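Amidohydrolase (Thermotoga maritima, PDB 3OOQ) belongs to the amidohydrolase family of TIM-barrel enzymes and may act as an allantoinase, though this activity is only tentatively assigned. Local coordinates at residues 126-131 / 145-150; 150-155 / 221-226; 180-185 / 208-213; 214-219 / 243-248; 298-303 / 340-345. All coordinates share one frame; numbering follows the deposited sequence.

Contacts 1 and 2 come in series on one sheet: strand 143-153 pairs antiparallel with 125-133 in contact 1 and parallel with 223-227 in contact 2, the two sharing L150, their centres about 10 Å apart. Contact 3 is nested in the loop that contact 2 closes. Contact 4, about 11 Å from contacts 2 and 3 between centres, shares helix 208-217 with contact 3 and reaches the sheet through strand 247-249. Contact 5, last in the chain and about 26 Å from contact 3 between centres, touches contact 4 through V248 and I343. Contacts 1 and 2 build the sheet, contact 3 joins two connecting helices, and 4 and 5 set helices against strands or the turns before them.

Contact 1: 126-131 / 145-150; sequences GGQGSV and KDPAGL
The carbonyl oxygen of G129 receives the amide hydrogen of A148, N to O 2.7 Å, in a nearly straight bond (168° at the hydrogen) whose donor stands well above the carbonyl plane. The same oxygen is also touched by P147 CA in a CH···O contact. G129 N in turn donates to G149 O at 2.9 Å. Farther on, V131 and K145 form an antiparallel hydrogen-bonded pair: V131 N meets K145 O at 2.8 Å, and K145 N returns a longer bond of 3.2 Å to V131 O.

Between these two sets of bonds the chain turns a corner at K145, D146 and P147. A cis peptide bond precedes P147; proline tolerates it better than other residues do. Q128 lies beside P147, pointing the same way, with OE1 3.6 Å from P147 CB, while its NE2 is held by P89 O. On the other face V131 CG2 packs on A148 CB at 3.8 Å. L150 CG is anti to the backbone N (chi1 -180°), and CD1, branching from it, rests 3.3 Å from G127 O. With the positive phi of G127 (135°) a beta carbon would collide with the carbonyl oxygen of G126, so glycine fits here. D146 forms a salt bridge with K92. The whole is an antiparallel strand pair, interrupted by a corner in strand 143-153, within the mixed sheet of this TIM-barrel amidohydrolase.

Contact 2: 150-155 / 221-226; sequences LKMAFG and IPARMH
R224 N points almost straight at L150 O, 2.8 Å away with 177° at the hydrogen, and R224 O accepts from M152 N at 2.8 Å, so R224 bridges two residues of the partner strand. The parallel pattern runs on through H226 N to M152 O, 2.9 Å, and F154 N to H226 O, also 2.9 Å, while L150 N to P222 O begins it. A weak bond of 3.4 Å from H226 ND1 to F154 O, in the plane of the imidazole, may help to orient that ring, which also meets the rings of H228 and H251.

Outward, M152 and M225, both selenomethionines, lie side by side. M152 CE presses on A223 CB at 3.5 Å, tighter than usual for carbons, a fit that the small alanine suits. F154 CG is anti to the carbonyl carbon (chi1 -67°), and the ring beyond it meets M225 CE through CZ, 3.6 Å apart, near the ring plane. An alanine in place of F154 would probably leave M225 CE without its aromatic neighbour and open a gap toward A236. On the face with H226, K151 CE packs on H226 CB, and K151 NZ is bonded to P119 O and H63 NE2.

The strands are joined by a largely helical beta-alpha-beta crossover. Helix 230-243 covers F154 and M225, helix 208-217 touches L150 and I221, and strand 247-249 flanks 223-227.

Contact 3: 180-185 / 208-213; sequences RDYFTK and LKMEVG
Y182, F183 and K185 of the long helix 172-198 meet K209, M210 and G213 of helix 208-217 in a helix-on-helix contact at the periphery of the fold. The two short helical segments run nearly perpendicular, at 92°, with axes 9.8 Å apart, so the touching surface is small and a few side chains carry it.

Y182 reaches across. Its chi1 of 170° sets CG anti to the backbone N, and the ring beyond it ends at the partner helix, where OH donates to K209 O at 2.6 Å; that oxygen lies at the ring edge, in its plane. Here a tyrosine serves twice, through a hydroxyl for a backbone carbonyl and a ring for apolar packing. G213 must be small: a CB in its place would sit against Y182 OH. M210, a selenomethionine, slides past Y182 in the opposite direction, bringing CE to 3.5 Å from Y182 CE1, while its SE lies 3.6 Å from K185 O.

Both helices belong to the helical connection that carries the chain from strand 143-153 to strand 223-227 of the TIM barrel. F183 turns an edge to G213 O, its CE1 3.9 Å away. One face of the F183 ring is covered by Y182 CD2, 3.7 Å above its centre, and the ring also meets that of F245.

On the solvent side, K185 NZ forms a salt bridge with D181 OD2, 3.0 Å, on the syn lone pair. R180 pairs with E242 and with D95 of a neighbouring subunit, whose L208 packs on R180, D181 and T184.

Contact 4: 214-219 / 243-248; sequences EMVLRK and FGFNLV
V216 and L217 press against F245 to make the tight half of this contact. V216 CG1 stands 3.5 Å from F245 CB, and L217 CD2 reaches F245 CD2 at 3.6 Å, both side chains approaching the phenylalanine at a slant. F245 CG occupies the crowded position between backbone N and carbonyl carbon (chi1 57°), which sets the base of the ring beside V216. L217 CD2 also touches F243 CB at 3.9 Å. Branched aliphatic residues suit this place, since their methyls fit around an aromatic ring that is further covered by A223 and by I239 and A240 of helix 230-243.

The other half is polar and looser. K219, exposed, runs extended across N246 at about a right angle, with CB 3.6 Å from ND2, and its CE lies 3.3 Å from G244 O. The chain needs positive phi at K219 and G244, each the C-prime residue of a Schellman motif ending its helix; glycine accepts this readily, and the lysine takes it at an exposed helix end where its long chain can lie over G244 and N246. Waters link the segments: one joins the backbones, donating to V216 O at 2.8 Å and accepting from N246 N at 2.9 Å, and another joins K219 O to the side-chain ND2 of N246.

The two segments share no direct hydrogen bond, so methyl-to-ring packing and water bridges hold them together. Such a joint probably depends on shape on its buried side and on hydration at its solvent side.

Contact 5: 298-303 / 340-345; sequences GVLIAL and PAKILG
P340 begins the contact of helix 338-343 with strand 301-303 and the residue before it, an arrangement in which a helix packs on a strand of the TIM-barrel domain. Its ring lies against A302 CB, with CD at 3.7 Å and CB at 3.8 Å, and the small alanine lets the proline come this near. The same ring also touches V60 and A62 of strand 54-64, so P340 sits between two strands of the fold.

Next comes K342, whose CG is 4.1 Å from L300 CD2. The two side chains cross at about a right angle, the lysine offering only its aliphatic part while its exposed position suits a charged end.

I343 carries most of the packing. Chi1 -67° puts CG1 anti to the carbonyl carbon, where it lies 3.8 Å from L300 CD2; the two side chains slide past each other in opposite directions. Its CD1 goes on to A302, 3.8 Å from CB and 3.7 Å from N. Outside the pair it also touches P268 and V248. An alanine in place of I343 would probably open a gap beside A302 and leave L300 CD2 without its isoleucine partner.

The helix then ends. The carbonyl of L344 is bonded to K145 NZ, and G345 adopts the positive phi of a Schellman motif, for which glycine is well suited. There G345 N donates to K342 O at 2.9 Å.

Contact 1: 126-131 / 145-150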
# COMPACT_ATOMS: atom_id res chain seq x y z
N GLY F 126 17.77 21.89 -8.43
CA GLY F 126 18.14 21.32 -7.13
C GLY F 126 18.44 22.27 -5.96
O GLY F 126 18.24 21.90 -4.80
N GLY F 127 18.93 23.47 -6.25
CA GLY F 127 19.32 24.41 -5.19
C GLY F 127 20.66 25.09 -5.42
O GLY F 127 21.26 24.92 -6.48
N GLN F 128 21.13 25.84 -4.43
CA GLN F 128 22.30 26.71 -4.62
C GLN F 128 23.59 26.10 -4.13
O GLN F 128 23.62 25.46 -3.08
CB GLN F 128 22.09 28.07 -3.95
CG GLN F 128 20.89 28.82 -4.47
CD GLN F 128 20.35 29.80 -3.46
OE1 GLN F 128 21.07 30.66 -2.98
NE2 GLN F 128 19.07 29.67 -3.13
N GLY F 129 24.65 26.31 -4.92
CA GLY F 129 26.01 25.98 -4.53
C GLY F 129 26.68 27.17 -3.86
O GLY F 129 26.25 28.31 -4.05
N SER F 130 27.73 26.88 -3.07
CA SER F 130 28.57 27.87 -2.43
C SER F 130 29.99 27.38 -2.50
O SER F 130 30.22 26.18 -2.42
CB SER F 130 28.21 28.01 -0.93
OG SER F 130 26.96 28.64 -0.74
N VAL F 131 30.96 28.28 -2.64
CA VAL F 131 32.36 27.90 -2.56
C VAL F 131 32.84 28.12 -1.14
O VAL F 131 32.63 29.19 -0.56
CB VAL F 131 33.26 28.71 -3.52
CG1 VAL F 131 34.71 28.21 -3.42
CG2 VAL F 131 32.74 28.64 -4.96
N LYS F 145 32.33 32.27 -1.50
CA LYS F 145 31.39 32.85 -2.45
C LYS F 145 30.07 32.15 -2.28
O LYS F 145 29.97 30.94 -2.51
CB LYS F 145 31.89 32.68 -3.89
CG LYS F 145 30.98 33.31 -4.90
CD LYS F 145 31.51 33.18 -6.31
CE LYS F 145 30.54 33.80 -7.29
NZ LYS F 145 31.01 33.61 -8.69
N ASP F 146 29.06 32.91 -1.89
CA ASP F 146 27.74 32.36 -1.66
C ASP F 146 26.69 33.39 -2.05
O ASP F 146 26.74 34.52 -1.55
CB ASP F 146 27.57 32.02 -0.18
CG ASP F 146 26.17 31.60 0.16
OD1 ASP F 146 25.70 30.57 -0.37
OD2 ASP F 146 25.53 32.30 0.96
N PRO F 147 25.75 33.02 -2.94
CA PRO F 147 25.66 31.76 -3.71
C PRO F 147 26.67 31.76 -4.86
O PRO F 147 27.08 32.83 -5.30
CB PRO F 147 24.24 31.80 -4.27
CG PRO F 147 23.93 33.27 -4.40
CD PRO F 147 24.60 33.90 -3.20
N ALA F 148 27.05 30.58 -5.35
CA ALA F 148 28.02 30.50 -6.43
C ALA F 148 27.43 29.95 -7.73
O ALA F 148 28.05 30.04 -8.80
CB ALA F 148 29.22 29.68 -5.99
N GLY F 149 26.24 29.38 -7.66
CA GLY F 149 25.62 28.73 -8.80
C GLY F 149 24.26 28.12 -8.45
O GLY F 149 23.96 27.92 -7.27
N LEU F 150 23.44 27.87 -9.47
CA LEU F 150 22.17 27.18 -9.28
C LEU F 150 22.27 25.83 -9.98
O LEU F 150 22.39 25.77 -11.21
CB LEU F 150 21.00 28.01 -9.83
CG LEU F 150 19.59 27.37 -9.68
CD1 LEU F 150 19.33 27.02 -8.22
CD2 LEU F 150 18.49 28.30 -10.20

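Contact 2: 150-155 / 221-226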
# COMPACT_ATOMS: atom_id res chain seq x y z
N LEU F 150 23.44 27.87 -9.47
CA LEU F 150 22.17 27.18 -9.28
C LEU F 150 22.27 25.83 -9.98
O LEU F 150 22.39 25.77 -11.21
CB LEU F 150 21.00 28.01 -9.83
CG LEU F 150 19.59 27.37 -9.68
CD1 LEU F 150 19.33 27.02 -8.22
CD2 LEU F 150 18.49 28.30 -10.20
N LYS F 151 22.22 24.77 -9.20
CA LYS F 151 22.34 23.37 -9.68
C LYS F 151 21.07 22.92 -10.38
O LYS F 151 19.97 23.13 -9.86
CB LYS F 151 22.64 22.44 -8.49
CG LYS F 151 22.78 20.95 -8.80
CD LYS F 151 23.86 20.67 -9.89
CE LYS F 151 24.08 19.18 -10.14
NZ LYS F 151 24.64 18.51 -8.93
N MSE F 152 21.23 22.30 -11.55
CA MSE F 152 20.12 21.73 -12.31
C MSE F 152 20.58 20.38 -12.82
O MSE F 152 21.78 20.12 -12.85
CB MSE F 152 19.73 22.64 -13.48
CG MSE F 152 19.27 24.00 -13.02
SE MSE F 152 18.93 25.24 -14.47
CE MSE F 152 19.51 26.88 -13.58
N ALA F 153 19.63 19.53 -13.21
CA ALA F 153 19.96 18.16 -13.63
C ALA F 153 19.08 17.66 -14.75
O ALA F 153 17.88 17.90 -14.75
CB ALA F 153 19.87 17.19 -12.45
N PHE F 154 19.72 16.92 -15.67
CA PHE F 154 19.13 16.34 -16.87
C PHE F 154 19.46 14.88 -16.87
O PHE F 154 20.24 14.42 -16.03
CB PHE F 154 19.76 16.99 -18.12
CG PHE F 154 19.42 18.44 -18.27
CD1 PHE F 154 20.13 19.41 -17.55
CD2 PHE F 154 18.34 18.83 -19.03
CE1 PHE F 154 19.78 20.76 -17.65
CE2 PHE F 154 17.98 20.17 -19.12
CZ PHE F 154 18.71 21.14 -18.44
N GLY F 155 18.85 14.13 -17.78
CA GLY F 155 19.18 12.72 -17.98
C GLY F 155 18.45 11.81 -17.01
O GLY F 155 17.34 12.12 -16.57
N ILE F 221 24.90 34.76 -11.21
CA ILE F 221 25.52 33.45 -10.97
C ILE F 221 25.19 32.52 -12.13
O ILE F 221 24.16 32.70 -12.78
CB ILE F 221 25.05 32.79 -9.63
CG1 ILE F 221 23.52 32.72 -9.54
CG2 ILE F 221 25.69 33.51 -8.42
CD1 ILE F 221 22.94 31.89 -8.33
N PRO F 222 26.07 31.54 -12.39
CA PRO F 222 25.78 30.59 -13.46
C PRO F 222 24.81 29.47 -13.04
O PRO F 222 24.70 29.14 -11.86
CB PRO F 222 27.14 29.95 -13.75
CG PRO F 222 27.88 30.05 -12.42
CD PRO F 222 27.42 31.34 -11.82
N ALA F 223 24.15 28.89 -14.05
CA ALA F 223 23.54 27.58 -13.93
C ALA F 223 24.66 26.53 -13.93
O ALA F 223 25.61 26.60 -14.73
CB ALA F 223 22.59 27.32 -15.10
N ARG F 224 24.53 25.56 -13.03
CA ARG F 224 25.43 24.45 -12.99
C ARG F 224 24.62 23.23 -13.40
O ARG F 224 23.81 22.73 -12.62
CB ARG F 224 26.05 24.32 -11.59
CG ARG F 224 26.84 25.57 -11.10
CD ARG F 224 28.07 25.87 -11.98
NE ARG F 224 28.98 24.72 -11.98
CZ ARG F 224 30.04 24.57 -11.19
NH1 ARG F 224 30.38 25.52 -10.33
NH2 ARG F 224 30.75 23.45 -11.24
N MSE F 225 24.84 22.75 -14.63
CA MSE F 225 23.91 21.84 -15.30
C MSE F 225 24.45 20.43 -15.48
O MSE F 225 25.31 20.19 -16.34
CB MSE F 225 23.45 22.43 -16.63
CG MSE F 225 22.68 23.71 -16.41
SE MSE F 225 22.20 24.64 -18.04
CE MSE F 225 20.28 24.37 -17.94
N HIS F 226 23.93 19.52 -14.66
CA HIS F 226 24.33 18.11 -14.62
C HIS F 226 23.81 17.42 -15.88
O HIS F 226 22.59 17.38 -16.10
CB HIS F 226 23.74 17.46 -13.33
CG HIS F 226 23.76 15.96 -13.29
ND1 HIS F 226 22.92 15.16 -14.05
CD2 HIS F 226 24.50 15.11 -12.53
CE1 HIS F 226 23.15 13.89 -13.78
NE2 HIS F 226 24.12 13.83 -12.87

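Contact 3: 180-185 / 208-213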
# COMPACT_ATOMS: atom_id res chain seq x y z
N ARG F 180 12.00 24.75 -18.16
CA ARG F 180 11.43 25.83 -18.97
C ARG F 180 10.30 26.55 -18.25
O ARG F 180 10.17 27.79 -18.31
CB ARG F 180 10.85 25.28 -20.26
CG ARG F 180 11.75 25.36 -21.41
CD ARG F 180 10.97 25.46 -22.75
NE ARG F 180 12.01 25.40 -23.75
CZ ARG F 180 12.62 24.28 -24.10
NH1 ARG F 180 13.60 24.31 -24.98
NH2 ARG F 180 12.21 23.11 -23.58
N ASP F 181 9.44 25.76 -17.62
CA ASP F 181 8.31 26.31 -16.91
C ASP F 181 8.83 27.22 -15.80
O ASP F 181 8.33 28.32 -15.62
CB ASP F 181 7.43 25.17 -16.37
CG ASP F 181 6.25 25.66 -15.60
OD1 ASP F 181 5.27 26.08 -16.23
OD2 ASP F 181 6.31 25.64 -14.35
N TYR F 182 9.84 26.74 -15.06
CA TYR F 182 10.42 27.49 -13.96
C TYR F 182 10.88 28.87 -14.41
O TYR F 182 10.49 29.90 -13.85
CB TYR F 182 11.58 26.72 -13.31
CG TYR F 182 12.38 27.54 -12.31
CD1 TYR F 182 11.79 28.03 -11.14
CD2 TYR F 182 13.73 27.85 -12.54
CE1 TYR F 182 12.49 28.78 -10.24
CE2 TYR F 182 14.47 28.60 -11.60
CZ TYR F 182 13.82 29.07 -10.47
OH TYR F 182 14.51 29.83 -9.54
N PHE F 183 11.71 28.90 -15.44
CA PHE F 183 12.23 30.19 -15.89
C PHE F 183 11.15 31.08 -16.53
O PHE F 183 11.24 32.31 -16.46
CB PHE F 183 13.48 30.02 -16.78
CG PHE F 183 14.72 29.69 -15.99
CD1 PHE F 183 15.30 30.64 -15.16
CD2 PHE F 183 15.29 28.41 -16.04
CE1 PHE F 183 16.44 30.35 -14.39
CE2 PHE F 183 16.43 28.10 -15.29
CZ PHE F 183 17.01 29.08 -14.47
N THR F 184 10.12 30.48 -17.14
CA THR F 184 9.01 31.27 -17.66
C THR F 184 8.36 32.05 -16.50
O THR F 184 8.05 33.25 -16.61
CB THR F 184 7.95 30.37 -18.38
OG1 THR F 184 8.56 29.72 -19.50
CG2 THR F 184 6.78 31.17 -18.89
N LYS F 185 8.20 31.37 -15.36
CA LYS F 185 7.66 32.03 -14.17
C LYS F 185 8.59 33.09 -13.59
O LYS F 185 8.12 34.12 -13.11
CB LYS F 185 7.30 31.00 -13.11
CG LYS F 185 6.10 30.19 -13.50
CD LYS F 185 6.27 28.76 -13.06
CE LYS F 185 5.33 28.40 -11.95
NZ LYS F 185 4.82 26.97 -12.11
N LEU F 208 11.14 33.43 -2.68
CA LEU F 208 12.49 32.93 -2.50
C LEU F 208 12.96 32.13 -3.72
O LEU F 208 14.09 32.27 -4.16
CB LEU F 208 12.50 32.05 -1.24
CG LEU F 208 13.67 32.18 -0.29
CD1 LEU F 208 13.82 33.63 0.17
CD2 LEU F 208 13.43 31.24 0.88
N LYS F 209 12.07 31.29 -4.26
CA LYS F 209 12.39 30.47 -5.44
C LYS F 209 12.58 31.32 -6.70
O LYS F 209 13.47 31.05 -7.51
CB LYS F 209 11.28 29.43 -5.70
CG LYS F 209 11.10 28.34 -4.65
CD LYS F 209 9.98 27.39 -5.13
CE LYS F 209 9.76 26.18 -4.23
NZ LYS F 209 9.02 25.10 -5.03
N MSE F 210 11.75 32.35 -6.85
CA MSE F 210 11.85 33.27 -7.97
C MSE F 210 13.09 34.16 -7.88
O MSE F 210 13.69 34.49 -8.90
CB MSE F 210 10.61 34.16 -8.07
CG MSE F 210 9.29 33.46 -8.32
SE MSE F 210 9.21 32.56 -10.07
CE MSE F 210 9.68 30.80 -9.47
N GLU F 211 13.45 34.56 -6.66
CA GLU F 211 14.61 35.43 -6.44
C GLU F 211 15.92 34.82 -6.96
O GLU F 211 16.68 35.51 -7.62
CB GLU F 211 14.73 35.86 -4.97
CG GLU F 211 13.67 36.88 -4.53
CD GLU F 211 13.94 38.29 -5.08
OE1 GLU F 211 12.99 39.05 -5.32
OE2 GLU F 211 15.12 38.63 -5.27
N VAL F 212 16.17 33.54 -6.72
CA VAL F 212 17.37 32.87 -7.22
C VAL F 212 17.35 32.74 -8.73
O VAL F 212 18.40 32.84 -9.38
CB VAL F 212 17.53 31.40 -6.72
CG1 VAL F 212 19.03 31.06 -6.63
CG2 VAL F 212 16.86 31.18 -5.42
N GLY F 213 16.16 32.47 -9.29
CA GLY F 213 16.01 32.36 -10.74
C GLY F 213 16.38 33.68 -11.40
O GLY F 213 17.04 33.71 -12.45

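Contact 4: 214-219 / 243-248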
# COMPACT_ATOMS: atom_id res chain seq x y z
N GLU F 214 15.94 34.77 -10.77
CA GLU F 214 16.24 36.11 -11.26
C GLU F 214 17.76 36.36 -11.26
O GLU F 214 18.32 36.93 -12.21
CB GLU F 214 15.49 37.17 -10.45
CG GLU F 214 15.86 38.62 -10.81
CD GLU F 214 15.04 39.67 -10.07
OE1 GLU F 214 14.23 39.34 -9.17
OE2 GLU F 214 15.21 40.85 -10.40
N MSE F 215 18.43 35.90 -10.20
CA MSE F 215 19.89 36.01 -10.12
C MSE F 215 20.55 35.37 -11.33
O MSE F 215 21.44 35.96 -11.93
CB MSE F 215 20.43 35.38 -8.85
CG MSE F 215 20.22 36.24 -7.62
SE MSE F 215 21.13 35.40 -6.12
CE MSE F 215 19.59 34.60 -5.15
N VAL F 216 20.09 34.17 -11.66
CA VAL F 216 20.55 33.43 -12.84
C VAL F 216 20.24 34.19 -14.13
O VAL F 216 21.11 34.34 -14.97
CB VAL F 216 19.98 32.00 -12.88
CG1 VAL F 216 20.37 31.29 -14.21
CG2 VAL F 216 20.47 31.20 -11.70
N LEU F 217 19.01 34.69 -14.28
CA LEU F 217 18.65 35.42 -15.50
C LEU F 217 19.38 36.75 -15.65
O LEU F 217 19.63 37.20 -16.78
CB LEU F 217 17.13 35.61 -15.64
CG LEU F 217 16.32 34.32 -15.83
CD1 LEU F 217 14.93 34.66 -16.35
CD2 LEU F 217 17.01 33.34 -16.79
N ARG F 218 19.73 37.37 -14.53
CA ARG F 218 20.53 38.61 -14.54
C ARG F 218 22.01 38.29 -14.60
O ARG F 218 22.83 39.18 -14.49
CB ARG F 218 20.24 39.46 -13.31
CG ARG F 218 18.90 40.16 -13.32
CD ARG F 218 18.75 41.09 -12.11
NE ARG F 218 17.40 41.64 -12.05
CZ ARG F 218 16.98 42.68 -12.77
NH1 ARG F 218 17.79 43.32 -13.59
NH2 ARG F 218 15.71 43.08 -12.66
N LYS F 219 22.34 37.01 -14.77
CA LYS F 219 23.73 36.54 -14.89
C LYS F 219 24.63 36.84 -13.68
O LYS F 219 25.85 36.90 -13.82
CB LYS F 219 24.38 37.04 -16.18
CG LYS F 219 23.70 36.56 -17.43
CD LYS F 219 24.54 36.93 -18.64
CE LYS F 219 23.87 36.56 -19.92
NZ LYS F 219 24.84 36.60 -21.05
N PHE F 243 16.89 31.39 -22.53
CA PHE F 243 16.61 32.32 -21.47
C PHE F 243 17.75 33.30 -21.22
O PHE F 243 17.61 34.17 -20.38
CB PHE F 243 16.24 31.57 -20.18
CG PHE F 243 14.91 30.86 -20.27
CD1 PHE F 243 13.72 31.57 -20.11
CD2 PHE F 243 14.85 29.49 -20.53
CE1 PHE F 243 12.50 30.94 -20.21
CE2 PHE F 243 13.61 28.83 -20.62
CZ PHE F 243 12.43 29.56 -20.47
N GLY F 244 18.85 33.16 -21.95
CA GLY F 244 20.02 34.03 -21.84
C GLY F 244 20.73 33.97 -20.50
O GLY F 244 21.01 35.01 -19.92
N PHE F 245 21.02 32.78 -19.99
CA PHE F 245 21.85 32.68 -18.79
C PHE F 245 23.19 31.97 -19.02
O PHE F 245 23.38 31.28 -20.03
CB PHE F 245 21.07 32.12 -17.58
CG PHE F 245 20.44 30.75 -17.79
CD1 PHE F 245 21.19 29.59 -17.65
CD2 PHE F 245 19.08 30.63 -18.04
CE1 PHE F 245 20.61 28.34 -17.77
CE2 PHE F 245 18.49 29.37 -18.16
CZ PHE F 245 19.25 28.23 -18.03
N ASN F 246 24.13 32.18 -18.09
CA ASN F 246 25.42 31.49 -18.12
C ASN F 246 25.33 30.09 -17.59
O ASN F 246 24.60 29.84 -16.64
CB ASN F 246 26.46 32.26 -17.31
CG ASN F 246 26.77 33.62 -17.89
OD1 ASN F 246 26.81 33.76 -19.09
ND2 ASN F 246 26.95 34.63 -17.05
N LEU F 247 26.10 29.18 -18.19
CA LEU F 247 26.10 27.80 -17.73
C LEU F 247 27.47 27.20 -17.61
O LEU F 247 28.42 27.61 -18.28
CB LEU F 247 25.20 26.90 -18.61
CG LEU F 247 25.73 26.27 -19.91
CD1 LEU F 247 25.03 24.98 -20.24
CD2 LEU F 247 25.55 27.23 -21.07
N VAL F 248 27.53 26.19 -16.76
CA VAL F 248 28.63 25.25 -16.69
C VAL F 248 27.98 23.87 -16.84
O VAL F 248 26.92 23.62 -16.30
CB VAL F 248 29.36 25.36 -15.31
CG1 VAL F 248 30.45 24.33 -15.17
CG2 VAL F 248 29.93 26.79 -15.08
O HOH W 1 23.64 33.15 -15.44
O HOH W 2 18.42 36.73 -19.04
O HOH W 3 27.07 34.04 -14.14

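Contact 5: 298-303 / 340-345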
# COMPACT_ATOMS: atom_id res chain seq x y z
N GLY F 298 40.07 22.56 -27.04
CA GLY F 298 40.05 23.92 -26.54
C GLY F 298 38.89 24.25 -25.60
O GLY F 298 38.48 25.40 -25.51
N VAL F 299 38.38 23.23 -24.92
CA VAL F 299 37.36 23.42 -23.89
C VAL F 299 38.04 23.68 -22.56
O VAL F 299 39.00 22.99 -22.19
CB VAL F 299 36.42 22.19 -23.78
CG1 VAL F 299 35.24 22.45 -22.77
CG2 VAL F 299 35.86 21.84 -25.16
N LEU F 300 37.52 24.67 -21.84
CA LEU F 300 37.92 24.92 -20.47
C LEU F 300 37.28 23.89 -19.51
O LEU F 300 36.06 23.83 -19.37
CB LEU F 300 37.55 26.34 -20.04
CG LEU F 300 37.82 26.63 -18.56
CD1 LEU F 300 39.32 26.69 -18.30
CD2 LEU F 300 37.15 27.93 -18.15
N ILE F 301 38.12 23.08 -18.86
CA ILE F 301 37.64 22.02 -18.00
C ILE F 301 38.30 22.03 -16.63
O ILE F 301 39.43 22.53 -16.47
CB ILE F 301 37.80 20.61 -18.66
CG1 ILE F 301 39.28 20.16 -18.65
CG2 ILE F 301 37.19 20.58 -20.04
CD1 ILE F 301 39.53 18.72 -19.19
N ALA F 302 37.56 21.50 -15.65
CA ALA F 302 38.09 21.18 -14.33
C ALA F 302 37.77 19.72 -14.06
O ALA F 302 36.88 19.13 -14.70
CB ALA F 302 37.46 22.04 -13.24
N LEU F 303 38.50 19.15 -13.12
CA LEU F 303 38.28 17.77 -12.72
C LEU F 303 37.69 17.68 -11.31
O LEU F 303 38.28 18.20 -10.35
CB LEU F 303 39.58 16.97 -12.82
CG LEU F 303 39.56 15.49 -12.42
CD1 LEU F 303 38.59 14.66 -13.28
CD2 LEU F 303 40.97 14.91 -12.49
N PRO F 340 39.47 25.10 -12.27
CA PRO F 340 38.31 25.17 -11.37
C PRO F 340 38.16 26.55 -10.75
O PRO F 340 37.05 27.08 -10.75
CB PRO F 340 38.61 24.11 -10.29
CG PRO F 340 40.04 23.70 -10.49
CD PRO F 340 40.35 23.96 -11.94
N ALA F 341 39.25 27.15 -10.26
CA ALA F 341 39.19 28.54 -9.77
C ALA F 341 38.48 29.48 -10.77
O ALA F 341 37.63 30.29 -10.40
CB ALA F 341 40.59 29.06 -9.44
N LYS F 342 38.86 29.35 -12.03
CA LYS F 342 38.38 30.24 -13.08
C LYS F 342 36.89 29.96 -13.35
O LYS F 342 36.09 30.89 -13.43
CB LYS F 342 39.27 30.08 -14.33
CG LYS F 342 38.76 30.69 -15.63
CD LYS F 342 39.31 32.09 -15.84
CE LYS F 342 38.79 32.74 -17.13
NZ LYS F 342 39.73 32.47 -18.25
N ILE F 343 36.52 28.68 -13.43
CA ILE F 343 35.11 28.28 -13.59
C ILE F 343 34.23 28.81 -12.46
O ILE F 343 33.07 29.19 -12.67
CB ILE F 343 34.98 26.74 -13.76
CG1 ILE F 343 35.61 26.32 -15.10
CG2 ILE F 343 33.50 26.30 -13.67
CD1 ILE F 343 35.91 24.84 -15.26
N LEU F 344 34.82 28.92 -11.27
CA LEU F 344 34.12 29.45 -10.10
C LEU F 344 34.12 30.98 -9.98
O LEU F 344 33.51 31.52 -9.06
CB LEU F 344 34.69 28.81 -8.82
CG LEU F 344 34.56 27.28 -8.70
CD1 LEU F 344 35.34 26.70 -7.48
CD2 LEU F 344 33.11 26.87 -8.64
N GLY F 345 34.80 31.67 -10.90
CA GLY F 345 34.93 33.13 -10.85
C GLY F 345 35.88 33.62 -9.75
O GLY F 345 35.76 34.74 -9.27